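Local coordinates for protein Nrps/pks (Streptomyces albus, PDB 4OPE) that probably catalyses decarboxylative Claisen condensation, extending the growing chain, as a ketosynthase domain of the AT-less type I polyketide synthase that makes oxazolomycin, at residues 103-108 and 245-250. Sequence-based numbering, arbitrary orientation.
Sequences WHLLED and AVLLKR
Leu105, on the last turn of helix 93-108, meets Ala245 and Leu247 of strand 242-250 in a wholly buried apolar contact. The two short axes come within 8.4 Å at an angle of 50°, so the helix lies slanted over one face of the sheet. Away from the strand, Trp103 NE1 makes a weak hydrogen bond to Glu107 OE2, one turn on in the same helix, while the Trp103 ring packs edge-to-face with Phe80 and Phe570. Leu105 points at the strand with CG anti to the backbone N (chi1 166°), which spreads its two methyls over consecutive peptide units. CD1 lies 3.8 Å from Leu247 CB and also rests against Ala245 O. CD2 sits 3.5 Å from Val246 O and touches Ala245 CB as well. An alanine in place of Leu105 would probably open a gap over the strand, taking from Ala245 CB and Leu247 CB the methyls that rest on them. Leu106 starts away from the strand, but its CD1 reaches Leu247 CD2 at 4.2 Å, a looser touch. Asp108, which does not touch the 245-250 segment, accepts a hydrogen bond at OD2 from Val14 N of strand 9-17, next to strand 242-250 in the sheet. Val199 of strand 197-204 also touches Leu105 and Leu247, extending the same apolar layer. Such helix-on-sheet packing is characteristic of the layered thiolase fold of ketosynthases. No hydrogen bond joins the two segments; they meet through non-directional packing of apolar side chains and of the Leu105 methyls on the strand's peptides.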
loop_
_atom_site.group_PDB
_atom_site.type_symbol
_atom_site.label_atom_id
_atom_site.label_comp_id
_atom_site.label_asym_id
_atom_site.label_seq_id
_atom_site.Cartn_x
_atom_site.Cartn_y
_atom_site.Cartn_z
ATOM N N TRP A 103 8.977 4.819 17.430
ATOM C CA TRP A 103 9.909 5.297 18.451
ATOM C C TRP A 103 10.390 4.113 19.294
ATOM O O TRP A 103 11.605 3.950 19.509
ATOM C CB TRP A 103 9.286 6.346 19.379
ATOM C CG TRP A 103 10.328 6.921 20.275
ATOM C CD1 TRP A 103 10.688 6.491 21.521
ATOM C CD2 TRP A 103 11.193 8.022 19.962
ATOM N NE1 TRP A 103 11.726 7.268 22.020
ATOM C CE2 TRP A 103 12.066 8.203 21.078
ATOM C CE3 TRP A 103 11.318 8.868 18.857
ATOM C CZ2 TRP A 103 13.055 9.182 21.098
ATOM C CZ3 TRP A 103 12.299 9.862 18.883
ATOM C CH2 TRP A 103 13.148 10.011 19.996
ATOM N N HIS A 104 9.456 3.287 19.782
ATOM C CA HIS A 104 9.860 2.192 20.623
ATOM C C HIS A 104 10.635 1.135 19.855
ATOM O O HIS A 104 11.521 0.500 20.420
ATOM C CB HIS A 104 8.686 1.595 21.328
ATOM C CG HIS A 104 8.107 2.485 22.374
ATOM N ND1 HIS A 104 6.754 2.602 22.585
ATOM C CD2 HIS A 104 8.701 3.294 23.278
ATOM C CE1 HIS A 104 6.531 3.442 23.578
ATOM N NE2 HIS A 104 7.701 3.865 24.025
ATOM N N LEU A 105 10.348 0.972 18.576
ATOM C CA LEU A 105 11.127 0.061 17.756
ATOM C C LEU A 105 12.614 0.460 17.744
ATOM O O LEU A 105 13.527 -0.408 17.882
ATOM C CB LEU A 105 10.583 0.055 16.311
ATOM C CG LEU A 105 11.407 -0.567 15.182
ATOM C CD1 LEU A 105 11.552 -2.026 15.544
ATOM C CD2 LEU A 105 10.739 -0.465 13.818
ATOM N N LEU A 106 12.889 1.753 17.554
ATOM C CA LEU A 106 14.279 2.178 17.457
ATOM C C LEU A 106 14.984 1.923 18.778
ATOM O O LEU A 106 16.117 1.433 18.816
ATOM C CB LEU A 106 14.353 3.611 17.054
ATOM C CG LEU A 106 14.517 3.884 15.562
ATOM C CD1 LEU A 106 13.887 2.889 14.608
ATOM C CD2 LEU A 106 14.047 5.288 15.286
ATOM N N GLU A 107 14.279 2.161 19.874
ATOM C CA GLU A 107 14.840 1.842 21.178
ATOM C C GLU A 107 15.098 0.351 21.329
ATOM O O GLU A 107 16.143 -0.054 21.817
ATOM C CB GLU A 107 13.962 2.372 22.302
ATOM C CG GLU A 107 13.821 3.884 22.222
ATOM C CD GLU A 107 13.159 4.504 23.441
ATOM O OE1 GLU A 107 12.248 3.807 24.039
ATOM O OE2 GLU A 107 13.559 5.676 23.770
ATOM N N ASP A 108 14.200 -0.484 20.847
ATOM C CA ASP A 108 14.434 -1.920 20.984
ATOM C C ASP A 108 15.604 -2.382 20.120
ATOM O O ASP A 108 16.370 -3.209 20.526
ATOM C CB ASP A 108 13.186 -2.735 20.695
ATOM C CG ASP A 108 13.417 -4.232 20.889
ATOM O OD1 ASP A 108 13.494 -4.732 22.061
ATOM O OD2 ASP A 108 13.517 -4.915 19.845
ATOM N N ALA A 245 5.831 -3.176 14.696
ATOM C CA ALA A 245 6.822 -2.913 13.681
ATOM C C ALA A 245 8.110 -3.653 13.988
ATOM O O ALA A 245 8.442 -3.889 15.150
ATOM C CB ALA A 245 7.076 -1.420 13.617
ATOM N N VAL A 246 8.821 -4.005 12.928
ATOM C CA VAL A 246 10.120 -4.579 13.038
ATOM C C VAL A 246 11.079 -3.705 12.251
ATOM O O VAL A 246 10.681 -2.931 11.350
ATOM C CB VAL A 246 10.155 -6.000 12.444
ATOM C CG1 VAL A 246 9.294 -6.951 13.248
ATOM C CG2 VAL A 246 9.703 -6.023 10.999
ATOM N N LEU A 247 12.365 -3.853 12.544
ATOM C CA LEU A 247 13.397 -3.040 11.855
ATOM C C LEU A 247 14.316 -3.972 11.129
ATOM O O LEU A 247 14.821 -4.927 11.716
ATOM C CB LEU A 247 14.182 -2.162 12.844
ATOM C CG LEU A 247 15.145 -1.152 12.169
ATOM C CD1 LEU A 247 14.400 -0.083 11.433
ATOM C CD2 LEU A 247 16.009 -0.472 13.184
ATOM N N LEU A 248 14.521 -3.681 9.853
ATOM C CA LEU A 248 15.207 -4.584 8.935
ATOM C C LEU A 248 16.527 -4.017 8.402
ATOM O O LEU A 248 16.694 -2.800 8.277
ATOM C CB LEU A 248 14.280 -4.895 7.776
ATOM C CG LEU A 248 12.917 -5.476 8.167
ATOM C CD1 LEU A 248 11.907 -5.287 7.045
ATOM C CD2 LEU A 248 13.054 -6.949 8.500
ATOM N N LYS A 249 17.447 -4.916 8.086
ATOM C CA LYS A 249 18.852 -4.580 7.797
ATOM C C LYS A 249 19.476 -5.741 7.025
ATOM O O LYS A 249 19.071 -6.880 7.227
ATOM C CB LYS A 249 19.615 -4.484 9.115
ATOM C CG LYS A 249 20.485 -3.271 9.350
ATOM C CD LYS A 249 20.481 -2.931 10.824
ATOM C CE LYS A 249 21.142 -1.586 11.129
ATOM N NZ LYS A 249 20.486 -0.929 12.314
ATOM N N ARG A 250 20.469 -5.473 6.185
ATOM C CA ARG A 250 21.339 -6.535 5.674
ATOM C C ARG A 250 22.151 -7.150 6.791
ATOM O O ARG A 250 22.630 -6.416 7.669
ATOM C CB ARG A 250 22.300 -5.999 4.639
ATOM C CG ARG A 250 21.643 -5.756 3.314
ATOM C CD ARG A 250 22.675 -5.362 2.307
ATOM N NE ARG A 250 22.117 -4.828 1.071
ATOM C CZ ARG A 250 21.644 -5.576 0.075
ATOM N NH1 ARG A 250 21.603 -6.913 0.173
ATOM N NH2 ARG A 250 21.195 -4.971 -1.023
#